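Local coordinates for protein beta-n-acetylhexosaminidase (Streptococcus pneumoniae, PDB 4AZI) that hydrolyses terminal beta-linked N-acetylhexosamine residues as a family 20 glycoside hydrolase catalytic module of the pneumococcal exo-beta-D-N-acetylglucosaminidase StrH, at residues 13-18 with 25-30; 122-127 with 157-162; 292-297 with 343-348; 362-367 with 393-398. The protein carries 2 engineered substitutions. All blocks are in the same frame, centred on the assembly; numbering follows the deposited sequence.

The module is built round an eight-stranded parallel barrel, and contacts 1, 2 and 3 lie within its family 20 range. Contact 1 sets the first strand against its helix; contact 3 touches it, Ile13 CD1 meeting Met346 CG at 3.8 Å and Arg29 O meeting Phe343 CZ at 3.7 Å. Only contact 3 includes a residue of the inhibitor pocket, Tyr292, an engineered position; the side chains of Ile15 in contact 1 and Met124 in contact 2 are about 11 Å and 14 Å from the bound inhibitor. Contacts 2 and 3 lie on opposite sides of the chain's centre, about 34 Å apart between centres. Contact 4 lies farthest out, about 27 Å from contact 3 and 44 Å from contact 2, centre to centre.

Contact 1: residues 13-18 with 25-30; sequences ISIDAG and NQLKRI
Ile13 opens the contact with its CG2 methyl, 4.3 Å from CG2 of Ile30, a loose touch between one strand of the barrel wall and the helix outside it. The short segment axes of strand 13-16 and helix 25-30 run nearly antiparallel, at 164°, and come no nearer than 11.1 Å, so side chains must fill the gap. Ser14 points the other way, into the barrel, where its OG is hydrogen-bonded to His43. Ile15 returns to the helix side and supplies the main touch. Its CG1 branch lies anti to the carbonyl carbon (chi1 -62°), an arrangement that carries CG1 and CD1 outward to meet the tip of Ile30: CG1 and CD1 of Ile15 are each 3.8 Å from Ile30 CD1. The two isoleucines thus reach toward each other tip to tip. The other branch of Ile15, CG2, meets Leu27 CD2 at 4.2 Å, so the residue fits against two side chains one helical turn apart. Beyond it, Asp16 is the centre of an inverse gamma turn, in which Ala17 N bonds to Ile15 O at 2.9 Å. The Asp16 carboxylate faces Arg19, a residue of the inhibitor pocket, with which it forms a salt bridge; Asn48 and the backbone N of Ala330 also bond to it. Strand 10-16, helix 24-37 and strand 41-45 form a beta-alpha-beta unit of the TIM barrel. With four buried residues and no hydrogen bond between the segments, strand and helix are joined here by dispersion and exclusion of water.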
loop_
_atom_site.group_PDB
_atom_site.type_symbol
_atom_site.label_atom_id
_atom_site.label_comp_id
_atom_site.label_asym_id
_atom_site.label_seq_id
_atom_site.Cartn_x
_atom_site.Cartn_y
_atom_site.Cartn_z
ATOM N N ILE A 13 0.176 3.844 6.874
ATOM C CA ILE A 13 0.644 4.959 6.057
ATOM C C ILE A 13 1.095 4.398 4.703
ATOM O O ILE A 13 1.909 3.471 4.643
ATOM C CB ILE A 13 1.753 5.806 6.776
ATOM C CG1 ILE A 13 2.274 6.945 5.888
ATOM C CG2 ILE A 13 2.891 4.933 7.299
ATOM C CD1 ILE A 13 1.215 7.964 5.501
ATOM N N SER A 14 0.528 4.926 3.623
ATOM C CA SER A 14 0.894 4.494 2.269
ATOM C C SER A 14 1.835 5.510 1.630
ATOM O O SER A 14 1.609 6.712 1.746
ATOM C CB SER A 14 -0.349 4.286 1.394
ATOM O OG SER A 14 0.002 3.912 0.068
ATOM N N ILE A 15 2.879 5.008 0.967
ATOM C CA ILE A 15 3.884 5.834 0.289
ATOM C C ILE A 15 4.051 5.372 -1.169
ATOM O O ILE A 15 4.431 4.223 -1.433
ATOM C CB ILE A 15 5.261 5.783 1.019
ATOM C CG1 ILE A 15 5.191 6.346 2.459
ATOM C CG2 ILE A 15 6.355 6.444 0.195
ATOM C CD1 ILE A 15 4.876 7.832 2.599
ATOM N N ASP A 16 3.766 6.279 -2.101
ATOM C CA ASP A 16 3.896 6.033 -3.539
ATOM C C ASP A 16 5.373 6.081 -3.951
ATOM O O ASP A 16 5.859 7.086 -4.478
ATOM C CB ASP A 16 3.042 7.072 -4.307
ATOM C CG ASP A 16 2.982 6.835 -5.824
ATOM O OD1 ASP A 16 3.508 5.823 -6.342
ATOM O OD2 ASP A 16 2.394 7.699 -6.513
ATOM N N ALA A 17 6.089 4.987 -3.694
ATOM C CA ALA A 17 7.483 4.855 -4.129
ATOM C C ALA A 17 7.550 4.169 -5.490
ATOM O O ALA A 17 8.582 3.615 -5.875
ATOM C CB ALA A 17 8.303 4.099 -3.095
ATOM N N GLY A 18 6.425 4.182 -6.197
ATOM C CA GLY A 18 6.349 3.663 -7.550
ATOM C C GLY A 18 6.640 4.754 -8.557
ATOM O O GLY A 18 7.504 4.598 -9.420
ATOM N N ASN A 25 16.984 5.091 3.519
ATOM C CA ASN A 25 16.972 5.924 4.722
ATOM C C ASN A 25 15.707 6.768 4.876
ATOM O O ASN A 25 15.231 6.970 5.991
ATOM C CB ASN A 25 18.225 6.800 4.816
ATOM C CG ASN A 25 19.445 6.020 5.281
ATOM O OD1 ASN A 25 19.321 5.003 5.965
ATOM N ND2 ASN A 25 20.631 6.486 4.904
ATOM N N GLN A 26 15.159 7.249 3.759
ATOM C CA GLN A 26 13.912 8.003 3.801
ATOM C C GLN A 26 12.773 7.117 4.302
ATOM O O GLN A 26 11.957 7.556 5.107
ATOM C CB GLN A 26 13.580 8.614 2.436
ATOM C CG GLN A 26 14.355 9.889 2.133
ATOM C CD GLN A 26 14.179 10.364 0.700
ATOM O OE1 GLN A 26 14.109 9.563 -0.227
ATOM N NE2 GLN A 26 14.121 11.679 0.516
ATOM N N LEU A 27 12.749 5.866 3.848
ATOM C CA LEU A 27 11.687 4.933 4.219
ATOM C C LEU A 27 11.821 4.462 5.666
ATOM O O LEU A 27 10.818 4.342 6.372
ATOM C CB LEU A 27 11.623 3.770 3.230
ATOM C CG LEU A 27 11.371 4.229 1.782
ATOM C CD1 LEU A 27 11.687 3.139 0.770
ATOM C CD2 LEU A 27 9.951 4.753 1.600
ATOM N N LYS A 28 13.059 4.248 6.110
ATOM C CA LYS A 28 13.340 3.933 7.514
ATOM C C LYS A 28 12.812 5.036 8.434
ATOM O O LYS A 28 12.211 4.740 9.462
ATOM C CB LYS A 28 14.841 3.720 7.749
ATOM C CG LYS A 28 15.384 2.361 7.317
ATOM C CD LYS A 28 16.901 2.299 7.494
ATOM C CE LYS A 28 17.359 0.965 8.063
ATOM N NZ LYS A 28 18.830 0.899 8.350
ATOM N N ARG A 29 13.034 6.298 8.064
ATOM C CA ARG A 29 12.500 7.442 8.817
ATOM C C ARG A 29 10.969 7.464 8.903
ATOM O O ARG A 29 10.401 7.817 9.942
ATOM C CB ARG A 29 12.989 8.757 8.219
ATOM C CG ARG A 29 14.440 9.071 8.519
ATOM C CD ARG A 29 14.589 10.547 8.818
ATOM N NE ARG A 29 14.117 10.858 10.172
ATOM C CZ ARG A 29 13.923 12.084 10.654
ATOM N NH1 ARG A 29 14.152 13.152 9.900
ATOM N NH2 ARG A 29 13.498 12.245 11.901
ATOM N N ILE A 30 10.312 7.113 7.799
ATOM C CA ILE A 30 8.857 6.923 7.777
ATOM C C ILE A 30 8.426 5.818 8.757
ATOM O O ILE A 30 7.482 6.005 9.527
ATOM C CB ILE A 30 8.349 6.629 6.340
ATOM C CG1 ILE A 30 8.452 7.896 5.476
ATOM C CG2 ILE A 30 6.924 6.065 6.354
ATOM C CD1 ILE A 30 8.368 7.651 3.982
#

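Contact 2: residues 122-127 with 157-162; sequences DAMLVA and NFVKAL
Met124 carries this contact, with 62 Å² of its surface buried by helix segment 157-162, against 28 Å² each for Val159 and Leu162. Its thioether sulfur does the touching: Met124 SD is 4.0 Å from Leu162 CD2 and 4.3 Å from Val159 CG1. The reach has a torsional basis, since CG stands anti to the carbonyl carbon (chi1 -64°) and the chain then runs extended through SD (chi2 -173°), spanning the space between helices whose nearest CA atoms, those of Met124 and Val159, are 7.7 Å apart. Leu162 meets the methionine obliquely through one methyl branch. Val159 sits one turn earlier and offers CG1 to the same sulfur, which is therefore approached by two branched side chains three positions apart on a single helix. Outside the pair, Met121 and Tyr209 touch Val159, while Met58 and Ile60 pack on Leu162, extending the apolar layer. All three touching residues are buried, and no hydrogen bond links the segments. The chemistry is accordingly that of a polarisable sulfur among aliphatic methyls: dispersion without strong directional demands joins helix 122-130, in the excursion that follows strand 110-117, to helix 153-170, which leads to strand 176-180.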
loop_
_atom_site.group_PDB
_atom_site.type_symbol
_atom_site.label_atom_id
_atom_site.label_comp_id
_atom_site.label_asym_id
_atom_site.label_seq_id
_atom_site.Cartn_x
_atom_site.Cartn_y
_atom_site.Cartn_z
ATOM N N ASP A 122 3.223 1.635 -16.584
ATOM C CA ASP A 122 3.998 2.250 -17.669
ATOM C C ASP A 122 5.345 1.543 -17.848
ATOM O O ASP A 122 5.763 1.240 -18.966
ATOM C CB ASP A 122 4.279 3.732 -17.369
ATOM C CG ASP A 122 3.022 4.542 -17.042
ATOM O OD1 ASP A 122 2.206 4.109 -16.198
ATOM O OD2 ASP A 122 2.876 5.652 -17.606
ATOM N N ALA A 123 6.032 1.309 -16.735
ATOM C CA ALA A 123 7.393 0.784 -16.774
ATOM C C ALA A 123 7.438 -0.627 -17.335
ATOM O O ALA A 123 8.308 -0.936 -18.150
ATOM C CB ALA A 123 8.031 0.843 -15.396
ATOM N N MET A 124 6.486 -1.465 -16.918
ATOM C CA MET A 124 6.415 -2.851 -17.374
ATOM C C MET A 124 6.089 -2.942 -18.862
ATOM O O MET A 124 6.595 -3.823 -19.551
ATOM C CB MET A 124 5.391 -3.649 -16.561
ATOM C CG MET A 124 5.722 -3.790 -15.082
ATOM S SD MET A 124 4.524 -4.907 -14.344
ATOM C CE MET A 124 4.421 -4.319 -12.662
ATOM N N LEU A 125 5.270 -2.015 -19.352
ATOM C CA LEU A 125 4.890 -1.971 -20.767
ATOM C C LEU A 125 6.082 -1.725 -21.692
ATOM O O LEU A 125 6.257 -2.429 -22.680
ATOM C CB LEU A 125 3.796 -0.918 -21.007
ATOM C CG LEU A 125 2.440 -1.097 -20.313
ATOM C CD1 LEU A 125 1.612 0.169 -20.460
ATOM C CD2 LEU A 125 1.662 -2.313 -20.806
ATOM N N VAL A 126 6.895 -0.723 -21.366
ATOM C CA VAL A 126 8.108 -0.417 -22.119
ATOM C C VAL A 126 9.156 -1.520 -21.932
ATOM O O VAL A 126 9.858 -1.894 -22.883
ATOM C CB VAL A 126 8.685 0.960 -21.696
ATOM C CG1 VAL A 126 10.025 1.233 -22.365
ATOM C CG2 VAL A 126 7.686 2.074 -22.011
ATOM N N ALA A 127 9.259 -2.035 -20.708
ATOM C CA ALA A 127 10.159 -3.146 -20.423
ATOM C C ALA A 127 9.833 -4.341 -21.318
ATOM O O ALA A 127 10.738 -4.953 -21.902
ATOM C CB ALA A 127 10.088 -3.536 -18.953
ATOM N N ASN A 157 1.037 -13.319 -19.967
ATOM C CA ASN A 157 1.851 -14.418 -19.454
ATOM C C ASN A 157 3.116 -13.882 -18.814
ATOM O O ASN A 157 3.521 -14.342 -17.745
ATOM C CB ASN A 157 2.158 -15.457 -20.532
ATOM C CG ASN A 157 0.963 -16.347 -20.841
ATOM O OD1 ASN A 157 0.054 -16.475 -20.033
ATOM N ND2 ASN A 157 0.971 -16.973 -22.012
ATOM N N PHE A 158 3.710 -12.873 -19.442
ATOM C CA PHE A 158 4.911 -12.258 -18.884
ATOM C C PHE A 158 4.668 -11.563 -17.546
ATOM O O PHE A 158 5.377 -11.819 -16.571
ATOM C CB PHE A 158 5.541 -11.269 -19.850
ATOM C CG PHE A 158 6.856 -10.753 -19.373
ATOM C CD1 PHE A 158 8.019 -11.466 -19.625
ATOM C CD2 PHE A 158 6.927 -9.579 -18.630
ATOM C CE1 PHE A 158 9.237 -11.005 -19.164
ATOM C CE2 PHE A 158 8.139 -9.114 -18.165
ATOM C CZ PHE A 158 9.297 -9.830 -18.434
ATOM N N VAL A 159 3.683 -10.673 -17.512
ATOM C CA VAL A 159 3.396 -9.896 -16.307
ATOM C C VAL A 159 3.067 -10.798 -15.121
ATOM O O VAL A 159 3.610 -10.602 -14.041
ATOM C CB VAL A 159 2.303 -8.842 -16.557
ATOM C CG1 VAL A 159 1.856 -8.191 -15.259
ATOM C CG2 VAL A 159 2.838 -7.779 -17.508
ATOM N N LYS A 160 2.205 -11.793 -15.340
ATOM C CA LYS A 160 1.858 -12.763 -14.308
ATOM C C LYS A 160 3.078 -13.474 -13.724
ATOM O O LYS A 160 3.158 -13.679 -12.510
ATOM C CB LYS A 160 0.882 -13.812 -14.842
ATOM C CG LYS A 160 -0.529 -13.301 -15.054
ATOM C CD LYS A 160 -1.458 -14.455 -15.370
ATOM C CE LYS A 160 -2.306 -14.169 -16.593
ATOM N NZ LYS A 160 -3.204 -15.322 -16.901
ATOM N N ALA A 161 4.006 -13.866 -14.598
ATOM C CA ALA A 161 5.239 -14.514 -14.173
ATOM C C ALA A 161 6.081 -13.551 -13.342
ATOM O O ALA A 161 6.591 -13.937 -12.290
ATOM C CB ALA A 161 6.031 -15.027 -15.376
ATOM N N LEU A 162 6.197 -12.302 -13.809
ATOM C CA LEU A 162 6.931 -11.241 -13.094
ATOM C C LEU A 162 6.357 -10.983 -11.702
ATOM O O LEU A 162 7.089 -10.949 -10.716
ATOM C CB LEU A 162 6.937 -9.938 -13.900
ATOM C CG LEU A 162 7.731 -8.775 -13.282
ATOM C CD1 LEU A 162 9.195 -9.164 -13.132
ATOM C CD2 LEU A 162 7.587 -7.524 -14.138
#

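Contact 3: residues 292-297 with 343-348; sequences YFLKKA and FELMTA. Engineered in segment 292-297: Tyr292 (natural residue Gly). With OAN (O-(2-acetamido-2-deoxy D-glucopyranosylidene) amino-N-phenylcarbamate), chain C.
Tyr292, an engineered residue in place of the natural glycine, donates its OH to the carbamate oxygen OAR of the bound inhibitor OAN at 2.7 Å, with OAR at the edge of the phenol ring and in its plane. The sugar's OAM approaches the same ring obliquely, 3.6 Å from Tyr292 CD2, so the ring borders both carbamate and sugar. Next in sequence, Phe293 takes the N-cap position of helix 294-303, and this helix packs on helix 339-352. Leu345 does the packing: its CD1 lies 3.8 Å from Ala297 CB and 3.7 Å from Ala297 C, while its CD2 comes within 4.4 Å of Leu294 CD1. With CG anti to the backbone N (chi1 -171°), Leu345 lays its two methyls over the small side chain of Ala297, where the CA atoms of these two residues approach to 7.3 Å. Tyr281 of strand 271-282 touches both Leu294 and Leu345 from the barrel side. Asp182, Glu183, Arg19, Tyr280 and Asp331 also hydrogen-bond the inhibitor. Two outer helices of a TIM barrel pack side by side here, and the residues leading into helix 294-303 border the ligand pocket, which in such barrels lies at the C-terminal ends of the strands.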
loop_
_atom_site.group_PDB
_atom_site.type_symbol
_atom_site.label_atom_id
_atom_site.label_comp_id
_atom_site.label_asym_id
_atom_site.label_seq_id
_atom_site.Cartn_x
_atom_site.Cartn_y
_atom_site.Cartn_z
ATOM N N TYR A 292 -6.759 16.827 -3.213
ATOM C CA TYR A 292 -5.692 16.151 -2.468
ATOM C C TYR A 292 -4.509 17.056 -2.121
ATOM O O TYR A 292 -3.351 16.627 -2.151
ATOM C CB TYR A 292 -5.236 14.884 -3.212
ATOM C CG TYR A 292 -6.375 14.009 -3.718
ATOM C CD1 TYR A 292 -7.468 13.705 -2.905
ATOM C CD2 TYR A 292 -6.339 13.456 -5.001
ATOM C CE1 TYR A 292 -8.499 12.889 -3.364
ATOM C CE2 TYR A 292 -7.371 12.643 -5.464
ATOM C CZ TYR A 292 -8.444 12.361 -4.640
ATOM O OH TYR A 292 -9.460 11.556 -5.095
ATOM N N PHE A 293 -4.808 18.311 -1.799
ATOM C CA PHE A 293 -3.783 19.240 -1.310
ATOM C C PHE A 293 -3.651 19.095 0.209
ATOM O O PHE A 293 -4.539 18.527 0.855
ATOM C CB PHE A 293 -4.056 20.691 -1.760
ATOM C CG PHE A 293 -5.401 21.234 -1.347
ATOM C CD1 PHE A 293 -6.541 20.976 -2.107
ATOM C CD2 PHE A 293 -5.522 22.040 -0.215
ATOM C CE1 PHE A 293 -7.776 21.492 -1.732
ATOM C CE2 PHE A 293 -6.755 22.555 0.161
ATOM C CZ PHE A 293 -7.881 22.280 -0.596
ATOM N N LEU A 294 -2.549 19.596 0.770
ATOM C CA LEU A 294 -2.179 19.301 2.161
ATOM C C LEU A 294 -3.169 19.776 3.224
ATOM O O LEU A 294 -3.579 19.000 4.089
ATOM C CB LEU A 294 -0.775 19.836 2.474
ATOM C CG LEU A 294 -0.187 19.403 3.819
ATOM C CD1 LEU A 294 -0.141 17.879 3.942
ATOM C CD2 LEU A 294 1.193 20.020 4.008
ATOM N N LYS A 295 -3.554 21.046 3.151
ATOM C CA LYS A 295 -4.419 21.655 4.161
ATOM C C LYS A 295 -5.726 20.878 4.382
ATOM O O LYS A 295 -6.140 20.636 5.520
ATOM C CB LYS A 295 -4.697 23.101 3.764
ATOM C CG LYS A 295 -5.247 23.997 4.862
ATOM C CD LYS A 295 -4.980 25.472 4.554
ATOM C CE LYS A 295 -5.277 25.857 3.106
ATOM N NZ LYS A 295 -6.675 25.564 2.663
ATOM N N LYS A 296 -6.357 20.475 3.287
ATOM C CA LYS A 296 -7.600 19.709 3.333
ATOM C C LYS A 296 -7.396 18.283 3.875
ATOM O O LYS A 296 -8.224 17.780 4.650
ATOM C CB LYS A 296 -8.238 19.682 1.940
ATOM C CG LYS A 296 -9.501 18.836 1.816
ATOM C CD LYS A 296 -10.686 19.451 2.552
ATOM C CE LYS A 296 -11.347 20.556 1.746
ATOM N NZ LYS A 296 -12.573 21.054 2.434
ATOM N N ALA A 297 -6.307 17.639 3.454
ATOM C CA ALA A 297 -5.940 16.313 3.961
ATOM C C ALA A 297 -5.815 16.352 5.481
ATOM O O ALA A 297 -6.369 15.501 6.187
ATOM C CB ALA A 297 -4.643 15.829 3.327
ATOM N N PHE A 343 4.925 13.973 7.882
ATOM C CA PHE A 343 4.946 13.766 9.328
ATOM C C PHE A 343 3.809 14.520 10.014
ATOM O O PHE A 343 3.163 13.977 10.911
ATOM C CB PHE A 343 6.311 14.160 9.915
ATOM C CG PHE A 343 7.408 13.149 9.668
ATOM C CD1 PHE A 343 7.233 12.093 8.771
ATOM C CD2 PHE A 343 8.633 13.271 10.320
ATOM C CE1 PHE A 343 8.247 11.170 8.548
ATOM C CE2 PHE A 343 9.653 12.349 10.100
ATOM C CZ PHE A 343 9.459 11.298 9.213
ATOM N N GLU A 344 3.547 15.754 9.590
ATOM C CA GLU A 344 2.407 16.493 10.146
ATOM C C GLU A 344 1.077 15.784 9.840
ATOM O O GLU A 344 0.208 15.672 10.708
ATOM C CB GLU A 344 2.368 17.942 9.654
ATOM C CG GLU A 344 1.264 18.756 10.324
ATOM C CD GLU A 344 1.077 20.143 9.737
ATOM O OE1 GLU A 344 1.776 20.492 8.763
ATOM O OE2 GLU A 344 0.213 20.882 10.251
ATOM N N LEU A 345 0.933 15.303 8.608
ATOM C CA LEU A 345 -0.278 14.595 8.204
ATOM C C LEU A 345 -0.461 13.310 9.019
ATOM O O LEU A 345 -1.546 13.060 9.549
ATOM C CB LEU A 345 -0.254 14.307 6.695
ATOM C CG LEU A 345 -1.504 13.750 6.008
ATOM C CD1 LEU A 345 -2.755 14.550 6.334
ATOM C CD2 LEU A 345 -1.286 13.702 4.502
ATOM N N MET A 346 0.610 12.522 9.131
ATOM C CA MET A 346 0.612 11.316 9.951
ATOM C C MET A 346 0.269 11.595 11.410
ATOM O O MET A 346 -0.513 10.865 12.003
ATOM C CB MET A 346 1.964 10.607 9.878
ATOM C CG MET A 346 2.242 9.941 8.546
ATOM S SD MET A 346 3.926 9.325 8.460
ATOM C CE MET A 346 3.825 7.913 9.561
ATOM N N THR A 347 0.870 12.643 11.976
ATOM C CA THR A 347 0.660 13.006 13.379
ATOM C C THR A 347 -0.794 13.416 13.638
ATOM O O THR A 347 -1.396 12.982 14.624
ATOM C CB THR A 347 1.631 14.131 13.815
ATOM O OG1 THR A 347 2.980 13.702 13.598
ATOM C CG2 THR A 347 1.445 14.486 15.286
ATOM N N ALA A 348 -1.349 14.229 12.740
ATOM C CA ALA A 348 -2.745 14.666 12.828
ATOM C C ALA A 348 -3.741 13.495 12.861
ATOM O O ALA A 348 -4.646 13.472 13.696
ATOM C CB ALA A 348 -3.073 15.617 11.687
HETATM C CAH OAN C . -6.359 4.030 -6.008
HETATM C CAG OAN C . -5.947 5.489 -6.256
HETATM O OAN OAN C . -6.023 6.311 -5.354
HETATM N NAI OAN C . -5.531 5.765 -7.493
HETATM C CAB OAN C . -5.074 7.093 -7.954
HETATM C CAC OAN C . -3.602 7.287 -7.583
HETATM O OAJ OAN C . -2.778 6.651 -8.568
HETATM C CAD OAN C . -3.247 8.764 -7.491
HETATM O OAK OAN C . -1.865 8.851 -7.171
HETATM C CAE OAN C . -4.077 9.417 -6.375
HETATM C CAF OAN C . -3.853 10.923 -6.207
HETATM O OAM OAN C . -4.302 11.627 -7.370
HETATM O OAL OAN C . -5.504 9.196 -6.533
HETATM C CAA OAN C . -5.950 8.237 -7.402
HETATM N NAY OAN C . -7.214 8.309 -7.762
HETATM O OAQ OAN C . -7.927 9.347 -7.240
HETATM C CAP OAN C . -8.925 9.811 -8.050
HETATM O OAR OAN C . -9.676 10.700 -7.645
HETATM N NAO OAN C . -9.019 9.257 -9.268
HETATM C CAS OAN C . -9.954 9.547 -10.187
HETATM C CAT OAN C . -10.664 8.489 -10.753
HETATM C CAU OAN C . -11.645 8.729 -11.716
HETATM C CAV OAN C . -11.922 10.035 -12.116
HETATM C CAW OAN C . -11.212 11.105 -11.554
HETATM C CAX OAN C . -10.227 10.864 -10.592
#

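Contact 4: residues 362-367 with 393-398; sequences NALREE and LNYNLN
An Asx turn shapes the loop that receives Leu364: Asn394 OD1 accepts from Asn396 N at 2.8 Å, with an N-H...O angle of 155° and the donor tilted 27° from the carbonyl plane. This turn brackets Tyr395, whose ring, together with Leu393, meets the leucine of helix 362-368. Leu364 divides its two methyls between these partners. Leu364 CD1 meets Leu393 CD1 at 3.6 Å, the two leucines reaching toward each other tip to tip, and Leu393 CD2 is nearly as close to the same methyl. Leu364 CD2 turns to Tyr395, 3.6 Å from its CE1, approaching the ring obliquely as the two side chains cross at about a right angle. CG anti to the backbone N (chi1 -179°) swings the branch point of Leu364 toward the loop, and chi2 then splits the methyls between the two partners; 80 Å² of the residue is buried there. Leu412 of helix 402-414 also touches it. The loop is tied down separately by Tyr361, whose OH is hydrogen-bonded to Asn394 O and Leu397 N. Tyr395 is exposed, whereas Leu364 is buried, so the contact runs from the interior out to the surface. It is a helix-to-loop junction in the C-terminal helical region beside the barrel, where one leucine docks on the connection between helices 380-391 and 402-414.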
loop_
_atom_site.group_PDB
_atom_site.type_symbol
_atom_site.label_atom_id
_atom_site.label_comp_id
_atom_site.label_asym_id
_atom_site.label_seq_id
_atom_site.Cartn_x
_atom_site.Cartn_y
_atom_site.Cartn_z
ATOM N N ASN A 362 9.245 3.306 21.730
ATOM C CA ASN A 362 10.662 3.373 21.358
ATOM C C ASN A 362 11.612 3.571 22.532
ATOM O O ASN A 362 12.632 2.886 22.619
ATOM C CB ASN A 362 10.910 4.414 20.268
ATOM C CG ASN A 362 10.545 3.904 18.887
ATOM O OD1 ASN A 362 11.138 2.940 18.380
ATOM N ND2 ASN A 362 9.558 4.545 18.269
ATOM N N ALA A 363 11.277 4.495 23.430
ATOM C CA ALA A 363 12.058 4.699 24.657
ATOM C C ALA A 363 12.158 3.409 25.477
ATOM O O ALA A 363 13.227 3.090 26.005
ATOM C CB ALA A 363 11.482 5.836 25.493
ATOM N N LEU A 364 11.051 2.668 25.562
ATOM C CA LEU A 364 11.037 1.363 26.222
ATOM C C LEU A 364 12.050 0.387 25.618
ATOM O O LEU A 364 12.813 -0.239 26.356
ATOM C CB LEU A 364 9.626 0.746 26.243
ATOM C CG LEU A 364 9.473 -0.623 26.927
ATOM C CD1 LEU A 364 10.053 -0.608 28.336
ATOM C CD2 LEU A 364 8.023 -1.078 26.975
ATOM N N ARG A 365 12.059 0.262 24.291
ATOM C CA ARG A 365 12.994 -0.643 23.614
ATOM C C ARG A 365 14.460 -0.253 23.836
ATOM O O ARG A 365 15.337 -1.126 23.872
ATOM C CB ARG A 365 12.685 -0.752 22.115
ATOM C CG ARG A 365 11.510 -1.663 21.790
ATOM C CD ARG A 365 11.348 -1.872 20.291
ATOM N NE ARG A 365 10.752 -0.715 19.617
ATOM C CZ ARG A 365 9.444 -0.508 19.495
ATOM N NH1 ARG A 365 8.572 -1.372 20.006
ATOM N NH2 ARG A 365 9.001 0.568 18.860
ATOM N N GLU A 366 14.705 1.052 23.975
ATOM C CA GLU A 366 16.035 1.596 24.260
ATOM C C GLU A 366 16.490 1.294 25.686
ATOM O O GLU A 366 17.666 0.984 25.915
ATOM C CB GLU A 366 16.072 3.109 24.015
ATOM C CG GLU A 366 16.057 3.513 22.549
ATOM C CD GLU A 366 15.826 5.004 22.339
ATOM O OE1 GLU A 366 15.805 5.765 23.330
ATOM O OE2 GLU A 366 15.661 5.417 21.171
ATOM N N GLU A 367 15.570 1.395 26.643
ATOM C CA GLU A 367 15.883 1.045 28.029
ATOM C C GLU A 367 16.101 -0.457 28.226
ATOM O O GLU A 367 16.990 -0.854 28.981
ATOM C CB GLU A 367 14.828 1.584 29.006
ATOM C CG GLU A 367 14.989 3.060 29.356
ATOM C CD GLU A 367 16.364 3.403 29.911
ATOM O OE1 GLU A 367 16.657 3.040 31.070
ATOM O OE2 GLU A 367 17.157 4.031 29.176
ATOM N N LEU A 393 5.716 -3.418 33.167
ATOM C CA LEU A 393 5.585 -2.872 31.816
ATOM C C LEU A 393 4.262 -3.273 31.163
ATOM O O LEU A 393 3.846 -4.425 31.252
ATOM C CB LEU A 393 6.757 -3.325 30.940
ATOM C CG LEU A 393 8.174 -2.918 31.370
ATOM C CD1 LEU A 393 9.208 -3.465 30.396
ATOM C CD2 LEU A 393 8.312 -1.411 31.520
ATOM N N ASN A 394 3.602 -2.306 30.526
ATOM C CA ASN A 394 2.327 -2.539 29.849
ATOM C C ASN A 394 2.516 -2.319 28.352
ATOM O O ASN A 394 2.754 -1.188 27.916
ATOM C CB ASN A 394 1.248 -1.596 30.401
ATOM C CG ASN A 394 -0.150 -1.922 29.893
ATOM O OD1 ASN A 394 -0.327 -2.564 28.858
ATOM N ND2 ASN A 394 -1.162 -1.451 30.623
ATOM N N TYR A 395 2.410 -3.398 27.576
ATOM C CA TYR A 395 2.604 -3.332 26.122
ATOM C C TYR A 395 1.322 -2.997 25.346
ATOM O O TYR A 395 1.343 -2.885 24.119
ATOM C CB TYR A 395 3.253 -4.626 25.608
ATOM C CG TYR A 395 4.693 -4.776 26.053
ATOM C CD1 TYR A 395 5.730 -4.225 25.301
ATOM C CD2 TYR A 395 5.019 -5.450 27.234
ATOM C CE1 TYR A 395 7.052 -4.350 25.703
ATOM C CE2 TYR A 395 6.343 -5.578 27.645
ATOM C CZ TYR A 395 7.352 -5.027 26.874
ATOM O OH TYR A 395 8.670 -5.142 27.263
ATOM N N ASN A 396 0.230 -2.778 26.074
ATOM C CA ASN A 396 -1.093 -2.614 25.475
ATOM C C ASN A 396 -1.644 -1.186 25.495
ATOM O O ASN A 396 -2.848 -0.989 25.330
ATOM C CB ASN A 396 -2.094 -3.552 26.165
ATOM C CG ASN A 396 -1.588 -4.976 26.280
ATOM O OD1 ASN A 396 -1.042 -5.535 25.333
ATOM N ND2 ASN A 396 -1.783 -5.572 27.443
ATOM N N LEU A 397 -0.772 -0.196 25.702
ATOM C CA LEU A 397 -1.223 1.188 25.873
ATOM C C LEU A 397 -1.423 1.923 24.543
ATOM O O LEU A 397 -0.625 1.778 23.615
ATOM C CB LEU A 397 -0.274 1.971 26.802
ATOM C CG LEU A 397 -0.190 1.464 28.256
ATOM C CD1 LEU A 397 0.995 2.073 28.989
ATOM C CD2 LEU A 397 -1.483 1.721 29.021
ATOM N N ASN A 398 -2.507 2.690 24.462
ATOM C CA ASN A 398 -2.799 3.488 23.274
ATOM C C ASN A 398 -2.214 4.891 23.411
ATOM O O ASN A 398 -1.628 5.221 24.449
ATOM C CB ASN A 398 -4.305 3.495 22.933
ATOM C CG ASN A 398 -5.165 4.205 23.975
ATOM O OD1 ASN A 398 -4.753 5.185 24.592
ATOM N ND2 ASN A 398 -6.384 3.716 24.152
#